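Local coordinates for mannose-specific lectin (Galanthus nivalis, PDB 1JPC), which binds alpha-D-linked mannose as a homotetrameric bulb-type lectin, with high affinity for alpha-(1-3)-mannose oligomers, and displays antiviral activity, at residues N61-N66 with I72-T77; Y84-Q89 with V94-T99; S51-M56 with P67-I72. One frame throughout, in Å; residues are numbered along the deposited sequence.

In the fold
All three contacts belong to one bulb-type lectin domain built from antiparallel sheets. Contact 2 is the buried one: its hairpin is lined with apolar side chains, its outer strand continues the sheet into the second subunit, and at its polar end Gln-89 and Tyr-97 hold mannose. Contact 1 is a partly buried hairpin in another sheet, where backbone bonds are joined by serine and asparagine side chains at one end. Contact 3 lies at the surface of that same sheet; it shares Ile-72 with contact 1 and relies on van der Waals touches between the start of strand 53-56 and a surface turn. Contacts 1 and 2 meet where Leu-62 CB packs on Ile-96 CD1 at 3.7 Å.

Contact 1: residues N61-N66 with I72-T77; sequences NLVVYN and IWASNT
Strand 62-65 runs antiparallel to strand 73-74, with Val-63 and Ala-74 as a non-hydrogen-bonded pair and Val-64 and Trp-73 as a hydrogen-bonded one, Val-64 N giving its hydrogen to Trp-73 O at 2.9 Å. On the face of Val-64 and Trp-73, the valine methyl CG2 lies 4.0 Å from CE3 of the indole, and Leu-62 CD2 approaches CZ3 of the same ring at 4.1 Å. The other valine methyl, CG1, stands anti to the backbone N (chi1 172°) and meets Ile-72 CB, while Ile-72 N donates to Val-64 O. On the opposite face Ala-74 CB packs against Val-63 CG2. At the other end side chains add to the backbone bonds, of which Ser-75 N to Leu-62 O is the last. Ser-75 OG accepts the N-H of Leu-62 at 3.0 Å and donates to Thr-77 OG1 at 2.7 Å. Asn-61 OD1 receives Thr-77 N at 3.2 Å from above its carbonyl plane, and Asn-76 N more weakly. Trp-102 of the second subunit packs on Leu-62, Ser-75 and Thr-77. Serine and asparagine thus supply hydrogen-bonding groups where one strand begins and the other ends, tying the hairpin together beside the glycan pocket that contains Asn-61, Tyr-65 and Trp-73.

Contact 2: residues Y84-Q89 with V94-T99; sequences YVCILQ and VVIYGT. With MAN (alpha-D-mannopyranose), chain B.
Gln-89 and Tyr-97 reach toward each other from opposite directions across the hairpin of strands 84-88 and 94-98, part of the bulb-type lectin fold. The amide and the ring are nearly coplanar, 16° apart, and OE1 of Gln-89 lies at the edge of the ring. There Tyr-97 OH donates to a lone pair of Gln-89 OE1, in the carbonyl plane, at 2.7 Å. The glutamine chain, extended beyond CG (chi2 -173°), carries its amide to the mannose, while Val-95 packs beside both groups: its CG2 is 3.4 Å from Gln-89 OE1, and its CG1 lies over one face of the Tyr-97 ring, offset toward the rim. Ile-87 CD1 touches Tyr-97 CD1, the two side chains crossing at about a right angle.

On the other face of the sheet, Cys-86 SG rests against Val-94 CG1 at 3.8 Å, and Leu-88 CD1 meets Val-94 CG2. Apolar side chains, among them beta-branched valines that favour extended backbone, suit these buried strand positions. Tyr-84 lies alongside Gly-98, whose lack of a side chain lets ring atom CD2 come within 3.5 Å of the glycine CA. Thr-99 CG2 makes a CH-pi contact, 3.9 Å from the centroid of the Tyr-84 ring and over its face. The phenol OH of Tyr-84 is bonded to Gln-80 O.

Four backbone bonds join Val-85 to Tyr-97 and Ile-87 to Val-95, and Val-95, Ile-96 and Tyr-97 also pair with a strand of the second subunit. Asp-91 OD1 accepts from Gln-89 NE2, which helps to fix the amide, and Asp-91 and Asn-93 bond the sugar as well. Gln-89 NE2 donates nearly straight to mannose O3 at 3.1 Å, the angle at the hydrogen being 170°, while mannose O4 donates to Tyr-97 OH at 2.8 Å.

Contact 3: residues S51-M56 with P67-I72; sequences SCFLSM and PSNKPI
Phe-53 turns the rim of its ring to the side chain of Asn-69: the amide oxygen OD1 lies near the ring plane, 3.3 Å from CZ and 3.8 Å from CE2. The ring and amide planes stand 78° apart, so the two flat groups do not stack. A chi1 of 56° sets Phe-53 CG between its own backbone N and carbonyl carbon, and from there the ring extends to the asparagine. An aromatic rim carries slightly positive C-H groups, so a carbonyl oxygen is a suitable neighbour, though the attraction is probably weak.

At the other end of the contact Pro-67 rests on Ser-51, with Pro-67 CG 3.5 Å from Ser-51 O and 4.1 Å from Ser-51 CB. Proline's ring, closed back on its own backbone, puts apolar C-H groups against the serine carbonyl, and its restricted phi probably suits the turn.

A third touch is sulfur against aliphatic carbon: Cys-52 SG approaches Ile-72 CG1 at 4.1 Å. That sulfur forms the disulfide to Cys-29, which ties this part of the chain to a more distant part of the sequence, and Cys-52 also packs on Val-64 of the adjacent strand.

The turn itself is braced from outside the pair, since Asn-66 OD1 accepts the N-H of Lys-70. The contact joins the entry to strand 53-56 with the connection after strand 62-65 and the first residues of strand 71-74, where the turn leads into Pro-71 and Ile-72 of the glycan pocket. Its chemistry, a carbonyl at an aromatic edge plus proline and sulfur packing, implies a modest, mainly van der Waals association at the surface, while the disulfide supplies a covalent tie beside it.

Contact 1: residues N61-N66 with I72-T77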
loop_
_atom_site.group_PDB
_atom_site.type_symbol
_atom_site.label_atom_id
_atom_site.label_comp_id
_atom_site.label_asym_id
_atom_site.label_seq_id
_atom_site.Cartn_x
_atom_site.Cartn_y
_atom_site.Cartn_z
ATOM N N ASN A 61 -13.677 5.922 21.956
ATOM C CA ASN A 61 -14.198 7.203 21.495
ATOM C C ASN A 61 -13.246 7.921 20.535
ATOM O O ASN A 61 -12.045 8.032 20.792
ATOM C CB ASN A 61 -14.514 8.103 22.697
ATOM C CG ASN A 61 -15.627 9.099 22.411
ATOM O OD1 ASN A 61 -16.346 8.981 21.417
ATOM N ND2 ASN A 61 -15.786 10.079 23.294
ATOM N N LEU A 62 -13.787 8.337 19.395
ATOM C CA LEU A 62 -13.029 9.060 18.380
ATOM C C LEU A 62 -13.324 10.532 18.659
ATOM O O LEU A 62 -14.469 10.962 18.523
ATOM C CB LEU A 62 -13.528 8.667 16.988
ATOM C CG LEU A 62 -12.740 9.205 15.801
ATOM C CD1 LEU A 62 -11.375 8.554 15.788
ATOM C CD2 LEU A 62 -13.478 8.903 14.515
ATOM N N VAL A 63 -12.314 11.297 19.059
ATOM C CA VAL A 63 -12.513 12.706 19.403
ATOM C C VAL A 63 -11.587 13.713 18.700
ATOM O O VAL A 63 -10.377 13.490 18.604
ATOM C CB VAL A 63 -12.328 12.908 20.941
ATOM C CG1 VAL A 63 -12.768 14.305 21.362
ATOM C CG2 VAL A 63 -13.083 11.837 21.728
ATOM N N VAL A 64 -12.156 14.819 18.219
ATOM C CA VAL A 64 -11.379 15.891 17.596
ATOM C C VAL A 64 -11.109 16.922 18.706
ATOM O O VAL A 64 -12.050 17.471 19.286
ATOM C CB VAL A 64 -12.159 16.580 16.456
ATOM C CG1 VAL A 64 -11.408 17.818 15.973
ATOM C CG2 VAL A 64 -12.356 15.626 15.309
ATOM N N TYR A 65 -9.840 17.161 19.021
ATOM C CA TYR A 65 -9.458 18.105 20.073
ATOM C C TYR A 65 -8.777 19.362 19.551
ATOM O O TYR A 65 -8.015 19.296 18.589
ATOM C CB TYR A 65 -8.483 17.439 21.047
ATOM C CG TYR A 65 -9.096 16.444 21.993
ATOM C CD1 TYR A 65 -9.962 16.858 23.004
ATOM C CD2 TYR A 65 -8.796 15.086 21.893
ATOM C CE1 TYR A 65 -10.518 15.945 23.891
ATOM C CE2 TYR A 65 -9.346 14.162 22.776
ATOM C CZ TYR A 65 -10.207 14.599 23.773
ATOM O OH TYR A 65 -10.766 13.694 24.644
ATOM N N ASN A 66 -9.044 20.513 20.167
ATOM C CA ASN A 66 -8.352 21.731 19.754
ATOM C C ASN A 66 -7.080 21.787 20.611
ATOM O O ASN A 66 -6.908 20.956 21.510
ATOM C CB ASN A 66 -9.238 22.988 19.892
ATOM C CG ASN A 66 -9.549 23.372 21.340
ATOM O OD1 ASN A 66 -9.103 22.741 22.296
ATOM N ND2 ASN A 66 -10.322 24.436 21.492
ATOM N N ILE A 72 -14.047 19.172 20.281
ATOM C CA ILE A 72 -14.797 19.892 19.258
ATOM C C ILE A 72 -15.888 18.997 18.655
ATOM O O ILE A 72 -16.944 19.479 18.242
ATOM C CB ILE A 72 -13.839 20.348 18.114
ATOM C CG1 ILE A 72 -12.720 21.231 18.675
ATOM C CG2 ILE A 72 -14.600 21.063 17.016
ATOM C CD1 ILE A 72 -13.203 22.474 19.406
ATOM N N TRP A 73 -15.615 17.697 18.581
ATOM C CA TRP A 73 -16.549 16.721 18.031
ATOM C C TRP A 73 -16.150 15.354 18.564
ATOM O O TRP A 73 -14.981 15.128 18.886
ATOM C CB TRP A 73 -16.466 16.726 16.496
ATOM C CG TRP A 73 -17.316 15.674 15.805
ATOM C CD1 TRP A 73 -18.600 15.818 15.359
ATOM C CD2 TRP A 73 -16.931 14.326 15.489
ATOM N NE1 TRP A 73 -19.039 14.648 14.793
ATOM C CE2 TRP A 73 -18.041 13.714 14.858
ATOM C CE3 TRP A 73 -15.760 13.576 15.683
ATOM C CZ2 TRP A 73 -18.017 12.385 14.419
ATOM C CZ3 TRP A 73 -15.735 12.254 15.250
ATOM C CH2 TRP A 73 -16.860 11.671 14.624
ATOM N N ALA A 74 -17.113 14.452 18.698
ATOM C CA ALA A 74 -16.820 13.106 19.174
ATOM C C ALA A 74 -17.834 12.153 18.582
ATOM O O ALA A 74 -18.910 12.579 18.163
ATOM C CB ALA A 74 -16.859 13.040 20.687
ATOM N N SER A 75 -17.453 10.886 18.458
ATOM C CA SER A 75 -18.348 9.876 17.923
ATOM C C SER A 75 -19.355 9.466 18.995
ATOM O O SER A 75 -20.427 8.957 18.674
ATOM C CB SER A 75 -17.569 8.655 17.418
ATOM O OG SER A 75 -16.621 8.201 18.368
ATOM N N ASN A 76 -19.017 9.738 20.260
ATOM C CA ASN A 76 -19.870 9.406 21.413
ATOM C C ASN A 76 -20.051 7.895 21.508
ATOM O O ASN A 76 -21.147 7.388 21.770
ATOM C CB ASN A 76 -21.236 10.106 21.333
ATOM C CG ASN A 76 -21.122 11.622 21.290
ATOM O OD1 ASN A 76 -20.402 12.230 22.085
ATOM N ND2 ASN A 76 -21.836 12.242 20.357
ATOM N N THR A 77 -18.958 7.179 21.282
ATOM C CA THR A 77 -18.950 5.730 21.327
ATOM C C THR A 77 -18.031 5.278 22.457
ATOM O O THR A 77 -17.616 4.118 22.519
ATOM C CB THR A 77 -18.465 5.144 19.981
ATOM O OG1 THR A 77 -17.306 5.864 19.532
ATOM C CG2 THR A 77 -19.564 5.240 18.928
#

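Contact 2: residues Y84-Q89 with V94-T99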
loop_
_atom_site.group_PDB
_atom_site.type_symbol
_atom_site.label_atom_id
_atom_site.label_comp_id
_atom_site.label_asym_id
_atom_site.label_seq_id
_atom_site.Cartn_x
_atom_site.Cartn_y
_atom_site.Cartn_z
ATOM N N TYR A 84 -9.145 -0.687 20.192
ATOM C CA TYR A 84 -10.055 -0.340 19.101
ATOM C C TYR A 84 -9.263 0.122 17.887
ATOM O O TYR A 84 -8.081 0.482 18.004
ATOM C CB TYR A 84 -10.968 0.819 19.511
ATOM C CG TYR A 84 -11.876 0.514 20.670
ATOM C CD1 TYR A 84 -11.454 0.702 21.988
ATOM C CD2 TYR A 84 -13.167 0.043 20.450
ATOM C CE1 TYR A 84 -12.300 0.425 23.056
ATOM C CE2 TYR A 84 -14.018 -0.234 21.504
ATOM C CZ TYR A 84 -13.581 -0.043 22.799
ATOM O OH TYR A 84 -14.431 -0.342 23.829
ATOM N N VAL A 85 -9.929 0.119 16.729
ATOM C CA VAL A 85 -9.339 0.578 15.475
ATOM C C VAL A 85 -10.390 1.359 14.700
ATOM O O VAL A 85 -11.590 1.074 14.801
ATOM C CB VAL A 85 -8.837 -0.581 14.550
ATOM C CG1 VAL A 85 -7.630 -1.283 15.149
ATOM C CG2 VAL A 85 -9.951 -1.565 14.263
ATOM N N CYS A 86 -9.946 2.417 14.032
ATOM C CA CYS A 86 -10.808 3.219 13.184
ATOM C C CYS A 86 -10.250 2.927 11.790
ATOM O O CYS A 86 -9.088 3.219 11.515
ATOM C CB CYS A 86 -10.671 4.695 13.518
ATOM S SG CYS A 86 -11.670 5.722 12.441
ATOM N N ILE A 87 -11.058 2.325 10.926
ATOM C CA ILE A 87 -10.605 1.953 9.596
ATOM C C ILE A 87 -11.298 2.685 8.460
ATOM O O ILE A 87 -12.520 2.862 8.483
ATOM C CB ILE A 87 -10.835 0.429 9.349
ATOM C CG1 ILE A 87 -10.247 -0.396 10.485
ATOM C CG2 ILE A 87 -10.205 -0.013 8.016
ATOM C CD1 ILE A 87 -10.524 -1.867 10.345
ATOM N N LEU A 88 -10.505 3.151 7.495
ATOM C CA LEU A 88 -11.035 3.775 6.281
ATOM C C LEU A 88 -11.045 2.546 5.369
ATOM O O LEU A 88 -10.000 2.114 4.865
ATOM C CB LEU A 88 -10.091 4.849 5.722
ATOM C CG LEU A 88 -10.254 5.271 4.245
ATOM C CD1 LEU A 88 -11.703 5.458 3.859
ATOM C CD2 LEU A 88 -9.480 6.553 3.986
ATOM N N GLN A 89 -12.223 1.953 5.215
ATOM C CA GLN A 89 -12.385 0.724 4.446
ATOM C C GLN A 89 -12.391 0.867 2.937
ATOM O O GLN A 89 -12.656 1.936 2.388
ATOM C CB GLN A 89 -13.664 -0.015 4.881
ATOM C CG GLN A 89 -13.883 -0.073 6.384
ATOM C CD GLN A 89 -15.052 -0.951 6.804
ATOM O OE1 GLN A 89 -15.042 -1.503 7.896
ATOM N NE2 GLN A 89 -16.062 -1.079 5.947
ATOM N N VAL A 94 -15.971 4.604 6.904
ATOM C CA VAL A 94 -14.973 4.810 7.945
ATOM C C VAL A 94 -15.690 4.199 9.143
ATOM O O VAL A 94 -16.761 4.665 9.536
ATOM C CB VAL A 94 -14.688 6.300 8.177
ATOM C CG1 VAL A 94 -13.729 6.460 9.330
ATOM C CG2 VAL A 94 -14.123 6.921 6.913
ATOM N N VAL A 95 -15.120 3.137 9.698
ATOM C CA VAL A 95 -15.746 2.413 10.791
ATOM C C VAL A 95 -14.827 2.193 12.004
ATOM O O VAL A 95 -13.620 2.026 11.846
ATOM C CB VAL A 95 -16.198 1.024 10.269
ATOM C CG1 VAL A 95 -17.057 0.295 11.286
ATOM C CG2 VAL A 95 -16.913 1.168 8.940
ATOM N N ILE A 96 -15.407 2.208 13.206
ATOM C CA ILE A 96 -14.663 1.937 14.443
ATOM C C ILE A 96 -15.084 0.522 14.889
ATOM O O ILE A 96 -16.277 0.232 14.977
ATOM C CB ILE A 96 -15.028 2.924 15.592
ATOM C CG1 ILE A 96 -14.514 4.327 15.296
ATOM C CG2 ILE A 96 -14.449 2.444 16.917
ATOM C CD1 ILE A 96 -14.922 5.354 16.342
ATOM N N TYR A 97 -14.120 -0.372 15.081
ATOM C CA TYR A 97 -14.409 -1.732 15.532
ATOM C C TYR A 97 -13.675 -1.936 16.845
ATOM O O TYR A 97 -12.600 -1.360 17.061
ATOM C CB TYR A 97 -13.899 -2.801 14.554
ATOM C CG TYR A 97 -14.583 -2.873 13.211
ATOM C CD1 TYR A 97 -14.123 -2.118 12.134
ATOM C CD2 TYR A 97 -15.641 -3.751 12.996
ATOM C CE1 TYR A 97 -14.698 -2.239 10.877
ATOM C CE2 TYR A 97 -16.228 -3.879 11.742
ATOM C CZ TYR A 97 -15.750 -3.122 10.688
ATOM O OH TYR A 97 -16.327 -3.249 9.449
ATOM N N GLY A 98 -14.235 -2.778 17.706
ATOM C CA GLY A 98 -13.605 -3.060 18.986
ATOM C C GLY A 98 -14.579 -3.710 19.946
ATOM O O GLY A 98 -15.792 -3.637 19.736
ATOM N N THR A 99 -14.074 -4.358 20.989
ATOM C CA THR A 99 -12.647 -4.477 21.246
ATOM C C THR A 99 -12.098 -5.722 20.561
ATOM O O THR A 99 -12.794 -6.366 19.777
ATOM C CB THR A 99 -12.384 -4.612 22.763
ATOM O OG1 THR A 99 -13.292 -5.574 23.315
ATOM C CG2 THR A 99 -12.573 -3.284 23.472
HETATM C C1 MAN B . -21.556 -1.268 6.399
HETATM C C2 MAN B . -20.233 -1.872 5.939
HETATM C C3 MAN B . -19.607 -2.698 7.071
HETATM C C4 MAN B . -19.507 -1.870 8.357
HETATM C C5 MAN B . -20.850 -1.220 8.695
HETATM C C6 MAN B . -20.764 -0.248 9.854
HETATM O O2 MAN B . -19.349 -0.831 5.555
HETATM O O3 MAN B . -18.306 -3.126 6.691
HETATM O O4 MAN B . -19.101 -2.708 9.429
HETATM O O5 MAN B . -21.344 -0.478 7.558
HETATM O O6 MAN B . -21.821 0.702 9.807
#

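Contact 3: residues S51-M56 with P67-I72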
loop_
_atom_site.group_PDB
_atom_site.type_symbol
_atom_site.label_atom_id
_atom_site.label_comp_id
_atom_site.label_asym_id
_atom_site.label_seq_id
_atom_site.Cartn_x
_atom_site.Cartn_y
_atom_site.Cartn_z
ATOM N N SER A 51 -5.561 24.063 14.206
ATOM C CA SER A 51 -4.660 22.994 14.617
ATOM C C SER A 51 -5.198 21.911 15.543
ATOM O O SER A 51 -4.586 21.590 16.571
ATOM C CB SER A 51 -3.404 23.614 15.222
ATOM O OG SER A 51 -2.949 24.680 14.401
ATOM N N CYS A 52 -6.336 21.337 15.175
ATOM C CA CYS A 52 -6.926 20.260 15.957
ATOM C C CYS A 52 -6.214 18.947 15.637
ATOM O O CYS A 52 -5.494 18.845 14.642
ATOM C CB CYS A 52 -8.399 20.099 15.606
ATOM S SG CYS A 52 -9.488 21.403 16.235
ATOM N N PHE A 53 -6.387 17.959 16.504
ATOM C CA PHE A 53 -5.810 16.636 16.290
ATOM C C PHE A 53 -6.917 15.616 16.524
ATOM O O PHE A 53 -7.882 15.907 17.238
ATOM C CB PHE A 53 -4.590 16.374 17.188
ATOM C CG PHE A 53 -4.849 16.538 18.662
ATOM C CD1 PHE A 53 -5.248 15.451 19.441
ATOM C CD2 PHE A 53 -4.604 17.767 19.295
ATOM C CE1 PHE A 53 -5.399 15.576 20.830
ATOM C CE2 PHE A 53 -4.750 17.911 20.684
ATOM C CZ PHE A 53 -5.146 16.811 21.453
ATOM N N LEU A 54 -6.826 14.461 15.865
ATOM C CA LEU A 54 -7.836 13.407 16.008
ATOM C C LEU A 54 -7.288 12.294 16.899
ATOM O O LEU A 54 -6.181 11.808 16.675
ATOM C CB LEU A 54 -8.217 12.856 14.627
ATOM C CG LEU A 54 -9.235 11.721 14.577
ATOM C CD1 LEU A 54 -10.599 12.244 14.997
ATOM C CD2 LEU A 54 -9.295 11.151 13.169
ATOM N N SER A 55 -8.056 11.899 17.908
ATOM C CA SER A 55 -7.631 10.861 18.837
ATOM C C SER A 55 -8.595 9.674 18.878
ATOM O O SER A 55 -9.804 9.844 19.051
ATOM C CB SER A 55 -7.474 11.457 20.240
ATOM O OG SER A 55 -6.871 10.542 21.136
ATOM N N MET A 56 -8.059 8.477 18.662
ATOM C CA MET A 56 -8.838 7.250 18.720
ATOM C C MET A 56 -8.471 6.778 20.121
ATOM O O MET A 56 -7.378 6.262 20.348
ATOM C CB MET A 56 -8.353 6.261 17.648
ATOM C CG MET A 56 -9.049 4.900 17.635
ATOM S SD MET A 56 -10.807 4.963 17.305
ATOM C CE MET A 56 -11.473 4.404 18.790
ATOM N N PRO A 67 -6.160 22.727 20.344
ATOM C CA PRO A 67 -4.938 22.780 21.156
ATOM C C PRO A 67 -5.167 22.854 22.673
ATOM O O PRO A 67 -4.429 22.252 23.453
ATOM C CB PRO A 67 -4.233 24.017 20.619
ATOM C CG PRO A 67 -4.618 23.995 19.162
ATOM C CD PRO A 67 -6.104 23.724 19.255
ATOM N N SER A 68 -6.228 23.537 23.086
ATOM C CA SER A 68 -6.551 23.673 24.502
ATOM C C SER A 68 -7.182 22.399 25.066
ATOM O O SER A 68 -7.736 22.411 26.169
ATOM C CB SER A 68 -7.497 24.862 24.711
ATOM O OG SER A 68 -7.007 26.027 24.063
ATOM N N ASN A 69 -7.117 21.316 24.300
ATOM C CA ASN A 69 -7.674 20.022 24.693
ATOM C C ASN A 69 -9.168 19.971 25.010
ATOM O O ASN A 69 -9.604 19.191 25.862
ATOM C CB ASN A 69 -6.863 19.387 25.827
ATOM C CG ASN A 69 -5.471 18.966 25.387
ATOM O OD1 ASN A 69 -5.302 18.276 24.382
ATOM N ND2 ASN A 69 -4.467 19.378 26.142
ATOM N N LYS A 70 -9.956 20.796 24.327
ATOM C CA LYS A 70 -11.404 20.788 24.507
ATOM C C LYS A 70 -11.961 20.009 23.307
ATOM O O LYS A 70 -11.520 20.221 22.173
ATOM C CB LYS A 70 -11.978 22.210 24.472
ATOM C CG LYS A 70 -11.193 23.242 25.250
ATOM C CD LYS A 70 -11.226 22.972 26.740
ATOM C CE LYS A 70 -10.401 24.004 27.498
ATOM N NZ LYS A 70 -10.360 23.730 28.961
ATOM N N PRO A 71 -12.886 19.060 23.545
ATOM C CA PRO A 71 -13.483 18.269 22.456
ATOM C C PRO A 71 -14.422 19.072 21.551
ATOM O O PRO A 71 -15.452 19.582 21.991
ATOM C CB PRO A 71 -14.229 17.163 23.208
ATOM C CG PRO A 71 -14.569 17.804 24.519
ATOM C CD PRO A 71 -13.292 18.530 24.855
ATOM N N ILE A 72 -14.047 19.172 20.281
ATOM C CA ILE A 72 -14.797 19.892 19.258
ATOM C C ILE A 72 -15.888 18.997 18.655
ATOM O O ILE A 72 -16.944 19.479 18.242
ATOM C CB ILE A 72 -13.839 20.348 18.114
ATOM C CG1 ILE A 72 -12.720 21.231 18.675
ATOM C CG2 ILE A 72 -14.600 21.063 17.016
ATOM C CD1 ILE A 72 -13.203 22.474 19.406
#